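Local coordinates for protein uridylate kinase (Bacillus anthracis, PDB 2JJX) that probably catalyses transfer of the ATP gamma-phosphate to UMP, giving UDP for pyrimidine nucleotide synthesis, and binds ATP at a separate allosteric site, at residues Tyr121-Leu130 against Gln155-Asp163; Lys13-Leu24 against Gly51-Asn62. All blocks are in the same frame, centred on the assembly; numbering follows the deposited sequence.

Contact 1: Tyr121-Leu130 against Gln155-Asp163; sequences YIRLRAVHHL and QRAIEMNSD. With ATP (adenosine-5'-triphosphate), chain F; ATP (adenosine-5'-triphosphate), chain D.
Helix 123-130, which lines an ATP pocket, probably the allosteric nucleotide site, packs against the C-terminal end of helix 150-160 through M160, a knob in the hole formed by R123, A126, V127 and L130. The M160 chain, bent at chi2 and chi3, brings SD 3.4 Å from A126 CB and CE 3.6 Å from V127 CG2. The short helical axes pass 10.4 Å apart at a crossing angle of -72°. Just ahead of the first helix, Y121 lays its ring on the guanidinium of R156, planes 15° apart, a cation-pi stack with R156 CZ 3.9 Å from the ring centroid. With CG anti to the backbone N (chi1 166°), the ring reaches across to this cation, and its OH makes a weak hydrogen bond to E159 OE2. R156 NE in turn bridges to E159 OE1 at 3.1 Å, on the syn side of the carboxylate; the salt bridge ties the stacked guanidinium to the acid at the ring edge. Helix 150-160 closes in a Schellman motif, with N161 at positive phi. There R123 NE donates an almost straight bond to the backbone E159 O, 2.7 Å away and in the guanidinium plane, while R123 NH2 pairs with D75 of a second subunit. On the nucleotide side of helix 123-130, R125 NH2 donates to O2A of the chain D ATP at 2.7 Å. The H128 ring has O3' of the chain F ATP over one face, and I122 CD1 lies 3.8 Å from adenine N1 of that nucleotide.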
loop_
_atom_site.group_PDB
_atom_site.type_symbol
_atom_site.label_atom_id
_atom_site.label_comp_id
_atom_site.label_asym_id
_atom_site.label_seq_id
_atom_site.Cartn_x
_atom_site.Cartn_y
_atom_site.Cartn_z
ATOM N N TYR A 121 7.403 -5.211 8.460
ATOM C CA TYR A 121 8.687 -5.057 9.117
ATOM C C TYR A 121 9.209 -3.654 9.008
ATOM O O TYR A 121 9.446 -3.166 7.910
ATOM C CB TYR A 121 9.735 -5.926 8.468
ATOM C CG TYR A 121 11.128 -5.528 8.900
ATOM C CD1 TYR A 121 11.569 -5.804 10.181
ATOM C CD2 TYR A 121 12.011 -4.896 8.022
ATOM C CE1 TYR A 121 12.869 -5.543 10.566
ATOM C CE2 TYR A 121 13.322 -4.596 8.404
ATOM C CZ TYR A 121 13.750 -4.950 9.676
ATOM O OH TYR A 121 15.027 -4.652 10.126
ATOM N N ILE A 122 9.524 -3.067 10.153
ATOM C CA ILE A 122 10.158 -1.754 10.201
ATOM C C ILE A 122 11.256 -1.800 11.249
ATOM O O ILE A 122 11.056 -2.194 12.403
ATOM C CB ILE A 122 9.179 -0.633 10.465
ATOM C CG1 ILE A 122 8.277 -0.419 9.254
ATOM C CG2 ILE A 122 9.929 0.630 10.839
ATOM C CD1 ILE A 122 6.902 0.094 9.623
ATOM N N ARG A 123 12.441 -1.433 10.809
ATOM C CA ARG A 123 13.641 -1.578 11.590
ATOM C C ARG A 123 13.552 -1.037 12.995
ATOM O O ARG A 123 13.599 -1.789 13.969
ATOM C CB ARG A 123 14.776 -0.936 10.819
ATOM C CG ARG A 123 15.910 -0.537 11.671
ATOM C CD ARG A 123 17.095 -1.426 11.440
ATOM N NE ARG A 123 18.209 -1.004 12.276
ATOM C CZ ARG A 123 18.566 0.262 12.455
ATOM N NH1 ARG A 123 17.930 1.240 11.826
ATOM N NH2 ARG A 123 19.593 0.548 13.235
ATOM N N LEU A 124 13.470 0.281 13.092
ATOM C CA LEU A 124 13.427 0.939 14.390
ATOM C C LEU A 124 12.304 0.452 15.288
ATOM O O LEU A 124 12.429 0.494 16.515
ATOM C CB LEU A 124 13.408 2.451 14.226
ATOM C CG LEU A 124 14.397 2.830 13.120
ATOM C CD1 LEU A 124 13.760 2.798 11.716
ATOM C CD2 LEU A 124 15.131 4.136 13.400
ATOM N N ARG A 125 11.244 -0.079 14.681
ATOM C CA ARG A 125 10.149 -0.684 15.445
ATOM C C ARG A 125 10.633 -2.014 16.017
ATOM O O ARG A 125 10.285 -2.403 17.141
ATOM C CB ARG A 125 8.941 -0.968 14.543
ATOM C CG ARG A 125 7.651 -0.321 14.990
ATOM C CD ARG A 125 6.414 -0.937 14.365
ATOM N NE ARG A 125 5.390 -1.283 15.354
ATOM C CZ ARG A 125 5.104 -0.575 16.449
ATOM N NH1 ARG A 125 5.774 0.534 16.754
ATOM N NH2 ARG A 125 4.136 -0.985 17.258
ATOM N N ALA A 126 11.420 -2.723 15.221
ATOM C CA ALA A 126 11.876 -4.036 15.617
ATOM C C ALA A 126 12.851 -3.882 16.744
ATOM O O ALA A 126 12.813 -4.630 17.709
ATOM C CB ALA A 126 12.557 -4.707 14.418
ATOM N N VAL A 127 13.689 -2.860 16.628
ATOM C CA VAL A 127 14.718 -2.599 17.620
ATOM C C VAL A 127 14.060 -2.248 18.929
ATOM O O VAL A 127 14.459 -2.716 19.984
ATOM C CB VAL A 127 15.518 -1.394 17.195
ATOM C CG1 VAL A 127 15.798 -0.575 18.407
ATOM C CG2 VAL A 127 16.760 -1.814 16.451
ATOM N N HIS A 128 13.060 -1.382 18.820
ATOM C CA HIS A 128 12.232 -0.930 19.925
ATOM C C HIS A 128 11.577 -2.068 20.689
ATOM O O HIS A 128 11.619 -2.116 21.908
ATOM C CB HIS A 128 11.140 -0.050 19.354
ATOM C CG HIS A 128 11.384 1.410 19.554
ATOM N ND1 HIS A 128 10.376 2.274 19.921
ATOM C CD2 HIS A 128 12.520 2.147 19.511
ATOM C CE1 HIS A 128 10.874 3.490 20.061
ATOM N NE2 HIS A 128 12.173 3.442 19.816
ATOM N N HIS A 129 10.864 -2.910 19.962
ATOM C CA HIS A 129 10.241 -4.076 20.540
ATOM C C HIS A 129 11.269 -4.824 21.373
ATOM O O HIS A 129 11.070 -5.062 22.562
ATOM C CB HIS A 129 9.770 -4.972 19.404
ATOM C CG HIS A 129 8.601 -4.427 18.639
ATOM N ND1 HIS A 129 7.604 -3.681 19.229
ATOM C CD2 HIS A 129 8.195 -4.648 17.367
ATOM C CE1 HIS A 129 6.653 -3.438 18.344
ATOM N NE2 HIS A 129 6.984 -4.024 17.207
ATOM N N LEU A 130 12.372 -5.182 20.722
ATOM C CA LEU A 130 13.489 -5.910 21.330
ATOM C C LEU A 130 13.948 -5.242 22.618
ATOM O O LEU A 130 14.131 -5.880 23.646
ATOM C CB LEU A 130 14.652 -5.970 20.340
ATOM C CG LEU A 130 15.082 -7.364 19.892
ATOM C CD1 LEU A 130 13.971 -8.386 20.061
ATOM C CD2 LEU A 130 15.529 -7.267 18.453
ATOM N N GLN A 155 21.765 -10.443 8.080
ATOM C CA GLN A 155 21.489 -9.053 7.751
ATOM C C GLN A 155 20.604 -8.457 8.826
ATOM O O GLN A 155 20.982 -7.475 9.441
ATOM C CB GLN A 155 20.876 -8.930 6.367
ATOM C CG GLN A 155 19.850 -7.861 6.273
ATOM C CD GLN A 155 19.315 -7.738 4.868
ATOM O OE1 GLN A 155 19.898 -8.268 3.925
ATOM N NE2 GLN A 155 18.203 -7.035 4.718
ATOM N N ARG A 156 19.512 -9.141 9.169
ATOM C CA ARG A 156 18.646 -8.751 10.293
ATOM C C ARG A 156 19.381 -8.721 11.651
ATOM O O ARG A 156 19.083 -7.873 12.504
ATOM C CB ARG A 156 17.423 -9.663 10.384
ATOM C CG ARG A 156 16.571 -9.719 9.146
ATOM C CD ARG A 156 15.416 -8.700 9.211
ATOM N NE ARG A 156 15.405 -7.834 8.029
ATOM C CZ ARG A 156 14.400 -7.761 7.166
ATOM N NH1 ARG A 156 13.286 -8.461 7.385
ATOM N NH2 ARG A 156 14.489 -6.954 6.110
ATOM N N ALA A 157 20.331 -9.632 11.861
ATOM C CA ALA A 157 21.110 -9.616 13.109
ATOM C C ALA A 157 21.834 -8.268 13.217
ATOM O O ALA A 157 21.653 -7.541 14.185
ATOM C CB ALA A 157 22.135 -10.807 13.165
ATOM N N ILE A 158 22.609 -7.921 12.191
ATOM C CA ILE A 158 23.350 -6.657 12.163
ATOM C C ILE A 158 22.398 -5.468 12.320
ATOM O O ILE A 158 22.580 -4.610 13.179
ATOM C CB ILE A 158 24.277 -6.524 10.941
ATOM C CG1 ILE A 158 25.298 -7.662 10.854
ATOM C CG2 ILE A 158 24.968 -5.178 10.900
ATOM C CD1 ILE A 158 25.841 -7.846 9.462
ATOM N N GLU A 159 21.334 -5.450 11.528
ATOM C CA GLU A 159 20.342 -4.367 11.595
ATOM C C GLU A 159 19.831 -4.188 13.034
ATOM O O GLU A 159 19.440 -3.096 13.450
ATOM C CB GLU A 159 19.144 -4.717 10.700
ATOM C CG GLU A 159 19.202 -4.183 9.280
ATOM C CD GLU A 159 17.991 -4.625 8.450
ATOM O OE1 GLU A 159 17.767 -5.848 8.325
ATOM O OE2 GLU A 159 17.259 -3.768 7.904
ATOM N N MET A 160 19.760 -5.289 13.768
ATOM C CA MET A 160 19.161 -5.266 15.081
ATOM C C MET A 160 20.199 -5.026 16.180
ATOM O O MET A 160 19.851 -4.880 17.350
ATOM C CB MET A 160 18.363 -6.561 15.293
ATOM C CG MET A 160 17.097 -6.388 16.104
ATOM S SD MET A 160 15.704 -5.732 15.216
ATOM C CE MET A 160 16.391 -4.603 14.131
ATOM N N ASN A 161 21.456 -4.887 15.770
ATOM C CA ASN A 161 22.561 -4.573 16.677
ATOM C C ASN A 161 22.719 -5.781 17.565
ATOM O O ASN A 161 22.833 -5.657 18.782
ATOM C CB ASN A 161 22.249 -3.388 17.586
ATOM C CG ASN A 161 22.200 -2.060 16.855
ATOM O OD1 ASN A 161 22.318 -1.995 15.635
ATOM N ND2 ASN A 161 21.929 -0.997 17.604
ATOM N N SER A 162 22.599 -6.956 16.964
ATOM C CA SER A 162 22.738 -8.188 17.722
ATOM C C SER A 162 24.182 -8.415 18.157
ATOM O O SER A 162 25.101 -7.859 17.578
ATOM C CB SER A 162 22.183 -9.357 16.918
ATOM O OG SER A 162 20.792 -9.140 16.739
ATOM N N ASP A 163 24.368 -9.158 19.241
ATOM C CA ASP A 163 25.701 -9.422 19.764
ATOM C C ASP A 163 26.297 -10.682 19.116
ATOM O O ASP A 163 27.513 -10.902 19.142
ATOM C CB ASP A 163 25.606 -9.664 21.268
ATOM C CG ASP A 163 25.569 -8.374 22.071
ATOM O OD1 ASP A 163 25.945 -7.314 21.530
ATOM O OD2 ASP A 163 25.228 -8.430 23.270
HETATM P PG ATP F . 7.759 6.091 22.012
HETATM O O1G ATP F . 8.115 7.248 22.929
HETATM O O2G ATP F . 7.733 4.798 22.821
HETATM O O3G ATP F . 8.826 6.022 20.928
HETATM P PB ATP F . 5.246 5.380 20.778
HETATM O O1B ATP F . 3.865 6.087 20.693
HETATM O O2B ATP F . 5.112 4.045 21.549
HETATM O O3B ATP F . 6.324 6.361 21.404
HETATM P PA ATP F . 4.890 4.682 18.111
HETATM O O1A ATP F . 4.759 6.086 17.505
HETATM O O2A ATP F . 3.508 4.090 18.478
HETATM O O3A ATP F . 5.754 4.984 19.364
HETATM O "O5'" ATP F . 5.765 3.704 17.156
HETATM C "C5'" ATP F . 7.120 3.501 17.592
HETATM C "C4'" ATP F . 8.200 3.544 16.494
HETATM O "O4'" ATP F . 7.733 3.491 15.123
HETATM C "C3'" ATP F . 9.239 4.656 16.614
HETATM O "O3'" ATP F . 10.566 4.149 16.599
HETATM C "C2'" ATP F . 8.997 5.563 15.413
HETATM O "O2'" ATP F . 10.297 5.942 14.911
HETATM C "C1'" ATP F . 8.108 4.733 14.454
HETATM N N9 ATP F . 8.479 4.604 13.032
HETATM C C8 ATP F . 9.730 4.730 12.484
HETATM N N7 ATP F . 9.751 4.576 11.172
HETATM C C5 ATP F . 8.440 4.340 10.826
HETATM C C6 ATP F . 7.815 4.096 9.588
HETATM N N6 ATP F . 8.488 4.055 8.399
HETATM N N1 ATP F . 6.483 3.888 9.549
HETATM C C2 ATP F . 5.812 3.922 10.715
HETATM N N3 ATP F . 6.301 4.147 11.954
HETATM C C4 ATP F . 7.633 4.350 11.956
HETATM P PG ATP D . 1.322 -2.736 23.803
HETATM O O1G ATP D . 2.502 -3.051 24.714
HETATM O O2G ATP D . 0.117 -3.347 24.491
HETATM O O3G ATP D . 1.542 -3.383 22.441
HETATM P PB ATP D . 0.895 -0.203 22.378
HETATM O O1B ATP D . 2.036 0.855 22.345
HETATM O O2B ATP D . -0.451 0.559 22.552
HETATM O O3B ATP D . 1.077 -1.162 23.645
HETATM P PA ATP D . 1.731 -1.398 19.793
HETATM O O1A ATP D . 2.540 -2.689 20.090
HETATM O O2A ATP D . 2.725 -0.263 19.445
HETATM O O3A ATP D . 0.812 -1.061 21.040
HETATM O "O5'" ATP D . 0.762 -1.628 18.502
HETATM C "C5'" ATP D . -0.593 -2.043 18.724
HETATM C "C4'" ATP D . -0.838 -3.318 17.917
HETATM O "O4'" ATP D . -0.522 -3.121 16.507
HETATM C "C3'" ATP D . -0.098 -4.567 18.408
HETATM O "O3'" ATP D . -0.861 -5.334 19.343
HETATM C "C2'" ATP D . 0.183 -5.365 17.132
HETATM O "O2'" ATP D . -0.914 -6.287 16.971
HETATM C "C1'" ATP D . 0.231 -4.289 16.030
HETATM N N9 ATP D . -0.010 -4.756 14.653
HETATM C C8 ATP D . -0.410 -6.018 14.270
HETATM N N7 ATP D . -0.516 -6.164 12.968
HETATM C C5 ATP D . -0.163 -4.925 12.479
HETATM C C6 ATP D . -0.091 -4.459 11.165
HETATM N N6 ATP D . -0.388 -5.287 10.111
HETATM N N1 ATP D . 0.284 -3.164 10.955
HETATM C C2 ATP D . 0.564 -2.372 12.019
HETATM N N3 ATP D . 0.533 -2.728 13.326
HETATM C C4 ATP D . 0.156 -4.023 13.489
#

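Contact 2: Lys13-Leu24 against Gly51-Asn62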
loop_
_atom_site.group_PDB
_atom_site.type_symbol
_atom_site.label_atom_id
_atom_site.label_comp_id
_atom_site.label_asym_id
_atom_site.label_seq_id
_atom_site.Cartn_x
_atom_site.Cartn_y
_atom_site.Cartn_z
ATOM N N LYS A 13 23.828 -9.826 25.279
ATOM C CA LYS A 13 22.568 -9.223 25.686
ATOM C C LYS A 13 21.504 -9.397 24.596
ATOM O O LYS A 13 20.326 -9.543 24.922
ATOM C CB LYS A 13 22.732 -7.733 25.991
ATOM C CG LYS A 13 23.922 -7.370 26.851
ATOM C CD LYS A 13 23.676 -6.062 27.583
ATOM C CE LYS A 13 23.401 -6.291 29.059
ATOM N NZ LYS A 13 23.665 -5.049 29.838
ATOM N N ARG A 14 21.914 -9.318 23.323
ATOM C CA ARG A 14 21.013 -9.416 22.164
ATOM C C ARG A 14 21.485 -10.490 21.208
ATOM O O ARG A 14 22.653 -10.554 20.848
ATOM C CB ARG A 14 20.964 -8.096 21.397
ATOM C CG ARG A 14 19.599 -7.442 21.345
ATOM C CD ARG A 14 19.135 -7.243 19.926
ATOM N NE ARG A 14 19.063 -5.839 19.517
ATOM C CZ ARG A 14 18.653 -4.831 20.284
ATOM N NH1 ARG A 14 18.315 -5.024 21.548
ATOM N NH2 ARG A 14 18.614 -3.606 19.784
ATOM N N VAL A 15 20.542 -11.259 20.692
ATOM C CA VAL A 15 20.884 -12.425 19.888
ATOM C C VAL A 15 19.877 -12.760 18.771
ATOM O O VAL A 15 18.683 -12.613 18.934
ATOM C CB VAL A 15 21.031 -13.591 20.871
ATOM C CG1 VAL A 15 19.977 -14.653 20.640
ATOM C CG2 VAL A 15 22.459 -14.116 20.891
ATOM N N LEU A 16 20.362 -13.251 17.641
ATOM C CA LEU A 16 19.490 -13.656 16.534
ATOM C C LEU A 16 19.608 -15.148 16.401
ATOM O O LEU A 16 20.701 -15.664 16.212
ATOM C CB LEU A 16 19.942 -13.040 15.199
ATOM C CG LEU A 16 19.173 -13.250 13.880
ATOM C CD1 LEU A 16 19.031 -14.702 13.455
ATOM C CD2 LEU A 16 17.842 -12.512 13.844
ATOM N N ILE A 17 18.479 -15.837 16.466
ATOM C CA ILE A 17 18.495 -17.273 16.291
ATOM C C ILE A 17 18.053 -17.683 14.892
ATOM O O ILE A 17 16.957 -17.366 14.461
ATOM C CB ILE A 17 17.687 -17.989 17.323
ATOM C CG1 ILE A 17 18.228 -17.686 18.716
ATOM C CG2 ILE A 17 17.717 -19.467 17.023
ATOM C CD1 ILE A 17 17.218 -17.980 19.841
ATOM N N LYS A 18 18.914 -18.403 14.184
ATOM C CA LYS A 18 18.556 -18.870 12.861
ATOM C C LYS A 18 18.216 -20.347 12.968
ATOM O O LYS A 18 19.026 -21.160 13.439
ATOM C CB LYS A 18 19.681 -18.613 11.851
ATOM C CG LYS A 18 19.898 -19.735 10.858
ATOM C CD LYS A 18 19.372 -19.346 9.498
ATOM C CE LYS A 18 19.997 -20.238 8.429
ATOM N NZ LYS A 18 19.458 -21.644 8.425
ATOM N N LEU A 19 16.969 -20.635 12.600
ATOM C CA LEU A 19 16.354 -21.950 12.657
ATOM C C LEU A 19 15.936 -22.346 11.245
ATOM O O LEU A 19 15.235 -21.593 10.567
ATOM C CB LEU A 19 15.052 -21.818 13.452
ATOM C CG LEU A 19 14.818 -22.432 14.827
ATOM C CD1 LEU A 19 15.761 -23.601 14.981
ATOM C CD2 LEU A 19 15.075 -21.371 15.871
ATOM N N SER A 20 16.258 -23.566 10.840
ATOM C CA SER A 20 15.823 -24.062 9.542
ATOM C C SER A 20 14.400 -24.571 9.696
ATOM O O SER A 20 14.010 -25.012 10.769
ATOM C CB SER A 20 16.742 -25.193 9.029
ATOM O OG SER A 20 17.152 -24.970 7.679
ATOM N N GLY A 21 13.627 -24.508 8.619
ATOM C CA GLY A 21 12.269 -25.010 8.603
ATOM C C GLY A 21 12.191 -26.486 8.922
ATOM O O GLY A 21 11.247 -26.952 9.533
ATOM N N GLY A 22 13.217 -27.224 8.543
ATOM C CA GLY A 22 13.284 -28.653 8.778
ATOM C C GLY A 22 13.246 -29.071 10.240
ATOM O O GLY A 22 12.925 -30.210 10.573
ATOM N N ALA A 23 13.616 -28.158 11.126
ATOM C CA ALA A 23 13.629 -28.451 12.551
ATOM C C ALA A 23 12.218 -28.471 13.131
ATOM O O ALA A 23 12.034 -28.870 14.280
ATOM C CB ALA A 23 14.469 -27.424 13.308
ATOM N N LEU A 24 11.241 -27.913 12.413
ATOM C CA LEU A 24 9.888 -27.814 12.968
ATOM C C LEU A 24 9.129 -29.076 12.661
ATOM O O LEU A 24 8.112 -29.370 13.277
ATOM C CB LEU A 24 9.121 -26.602 12.434
ATOM C CG LEU A 24 9.663 -25.233 12.834
ATOM C CD1 LEU A 24 11.084 -25.065 12.303
ATOM C CD2 LEU A 24 8.784 -24.179 12.227
ATOM N N GLY A 51 16.747 -13.015 30.210
ATOM C CA GLY A 51 16.547 -11.622 29.868
ATOM C C GLY A 51 17.461 -11.180 28.749
ATOM O O GLY A 51 17.791 -10.000 28.595
ATOM N N ILE A 52 17.881 -12.161 27.962
ATOM C CA ILE A 52 18.619 -11.913 26.738
ATOM C C ILE A 52 17.543 -11.600 25.713
ATOM O O ILE A 52 16.478 -12.227 25.729
ATOM C CB ILE A 52 19.381 -13.176 26.322
ATOM C CG1 ILE A 52 20.507 -13.435 27.319
ATOM C CG2 ILE A 52 19.926 -13.022 24.906
ATOM C CD1 ILE A 52 21.326 -14.636 26.987
ATOM N N GLU A 53 17.783 -10.602 24.868
ATOM C CA GLU A 53 16.805 -10.274 23.837
ATOM C C GLU A 53 16.946 -11.100 22.564
ATOM O O GLU A 53 18.040 -11.279 22.043
ATOM C CB GLU A 53 16.753 -8.787 23.558
ATOM C CG GLU A 53 17.086 -7.978 24.750
ATOM C CD GLU A 53 17.627 -6.625 24.360
ATOM O OE1 GLU A 53 17.763 -6.391 23.152
ATOM O OE2 GLU A 53 17.935 -5.800 25.243
ATOM N N VAL A 54 15.840 -11.721 22.171
ATOM C CA VAL A 54 15.809 -12.659 21.064
ATOM C C VAL A 54 15.057 -12.209 19.819
ATOM O O VAL A 54 13.938 -11.728 19.917
ATOM C CB VAL A 54 15.197 -13.994 21.581
ATOM C CG1 VAL A 54 14.884 -14.903 20.422
ATOM C CG2 VAL A 54 16.129 -14.680 22.548
ATOM N N SER A 55 15.649 -12.468 18.653
ATOM C CA SER A 55 15.010 -12.313 17.344
ATOM C C SER A 55 15.121 -13.697 16.741
ATOM O O SER A 55 16.077 -14.397 17.041
ATOM C CB SER A 55 15.804 -11.365 16.441
ATOM O OG SER A 55 16.353 -10.293 17.178
ATOM N N ILE A 56 14.176 -14.100 15.898
ATOM C CA ILE A 56 14.239 -15.429 15.290
ATOM C C ILE A 56 13.992 -15.366 13.796
ATOM O O ILE A 56 13.116 -14.631 13.345
ATOM C CB ILE A 56 13.276 -16.401 15.997
ATOM C CG1 ILE A 56 13.434 -16.315 17.516
ATOM C CG2 ILE A 56 13.360 -17.816 15.439
ATOM C CD1 ILE A 56 12.658 -17.354 18.276
ATOM N N VAL A 57 14.784 -16.113 13.032
ATOM C CA VAL A 57 14.600 -16.219 11.584
ATOM C C VAL A 57 14.430 -17.701 11.217
ATOM O O VAL A 57 15.264 -18.536 11.552
ATOM C CB VAL A 57 15.729 -15.520 10.815
ATOM C CG1 VAL A 57 15.650 -15.827 9.344
ATOM C CG2 VAL A 57 15.661 -14.023 11.025
ATOM N N ILE A 58 13.267 -18.056 10.673
ATOM C CA ILE A 58 12.990 -19.456 10.315
ATOM C C ILE A 58 13.016 -19.649 8.801
ATOM O O ILE A 58 12.621 -18.763 8.054
ATOM C CB ILE A 58 11.624 -19.970 10.870
ATOM C CG1 ILE A 58 11.042 -18.994 11.874
ATOM C CG2 ILE A 58 11.738 -21.363 11.499
ATOM C CD1 ILE A 58 10.156 -19.688 12.871
ATOM N N GLY A 59 13.393 -20.842 8.360
ATOM C CA GLY A 59 13.360 -21.200 6.957
ATOM C C GLY A 59 12.007 -21.807 6.626
ATOM O O GLY A 59 11.215 -22.052 7.537
ATOM N N GLY A 60 11.712 -22.025 5.346
ATOM C CA GLY A 60 10.433 -22.605 4.975
ATOM C C GLY A 60 10.515 -24.015 4.465
ATOM O O GLY A 60 9.656 -24.476 3.750
ATOM N N GLY A 61 11.599 -24.685 4.804
ATOM C CA GLY A 61 11.892 -26.009 4.289
ATOM C C GLY A 61 10.942 -27.172 4.548
ATOM O O GLY A 61 10.925 -28.157 3.813
ATOM N N ASN A 62 10.211 -27.109 5.653
ATOM C CA ASN A 62 9.305 -28.182 6.039
ATOM C C ASN A 62 8.029 -28.071 5.224
ATOM O O ASN A 62 7.138 -28.888 5.369
ATOM C CB ASN A 62 8.974 -28.087 7.526
ATOM C CG ASN A 62 8.393 -26.731 7.902
ATOM O OD1 ASN A 62 8.829 -25.684 7.406
ATOM N ND2 ASN A 62 7.411 -26.744 8.784
#
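L16 and V57 meet at an oblique angle on one face of the sheet, L16 CD2 lying 3.9 Å from V57 CG2 and also touching S55 CB. L16 CG stands anti to the backbone N (chi1 -177°), which carries the CD2 branch over the neighbouring strand. On this same face R14 and E53 form a salt bridge between NH1 and OE1, but the two atoms are modelled too close for the detail to be trusted; R14 NH1 also pairs with D131. On the other face, I17 CD1 leans obliquely onto V54 CG1 at 3.9 Å, whereas L19 and I56 run side by side in the same direction, CD2 of L19 meeting CG2 of I56. L24, just past the 3-10 segment that follows strand 14-19, crosses I58 at about a right angle and sets CD1 3.8 Å from I58 CG2. Strands 14-19 and 53-58 are parallel neighbours in the central sheet, the two strands of a beta-alpha-beta unit whose helix 34-48 packs on V54, I56 and L24; helix 150-160 packs on L16 and V57. Seven backbone hydrogen bonds join the two segments, the first from E53 N to K13 O, the last from G59 N to L19 O (3.0 Å), with I17 N to S55 O (2.9 Å) between. Beyond the strands the chains become glycine-rich. G21 lies close against G59 and N62, its CA beside G59 O and its O beside N62 CB. The amide of N62 turns elsewhere: ND2 donates to S31 O and OD1 accepts from N90 ND2.

In the fold
Contact 2 is in the middle of the central sheet, its centre about 4 Å from that of the chain; contact 1, about 14 Å away between centres, lies toward the bound ATP, which is about 12 Å from the R14 side chain of contact 2. They meet at the C-terminal end of helix 150-160: M160 O probably accepts from R14 NE at 2.5 Å, and D163 N probably donates to R14 O at 2.7 Å as the chain enters strand 164-169, the neighbour of 14-19 in the sheet. L130 also packs against strand 53-58 near V54 and S55. Helix 123-131 thus has nucleotide on one side and the sheet core on another.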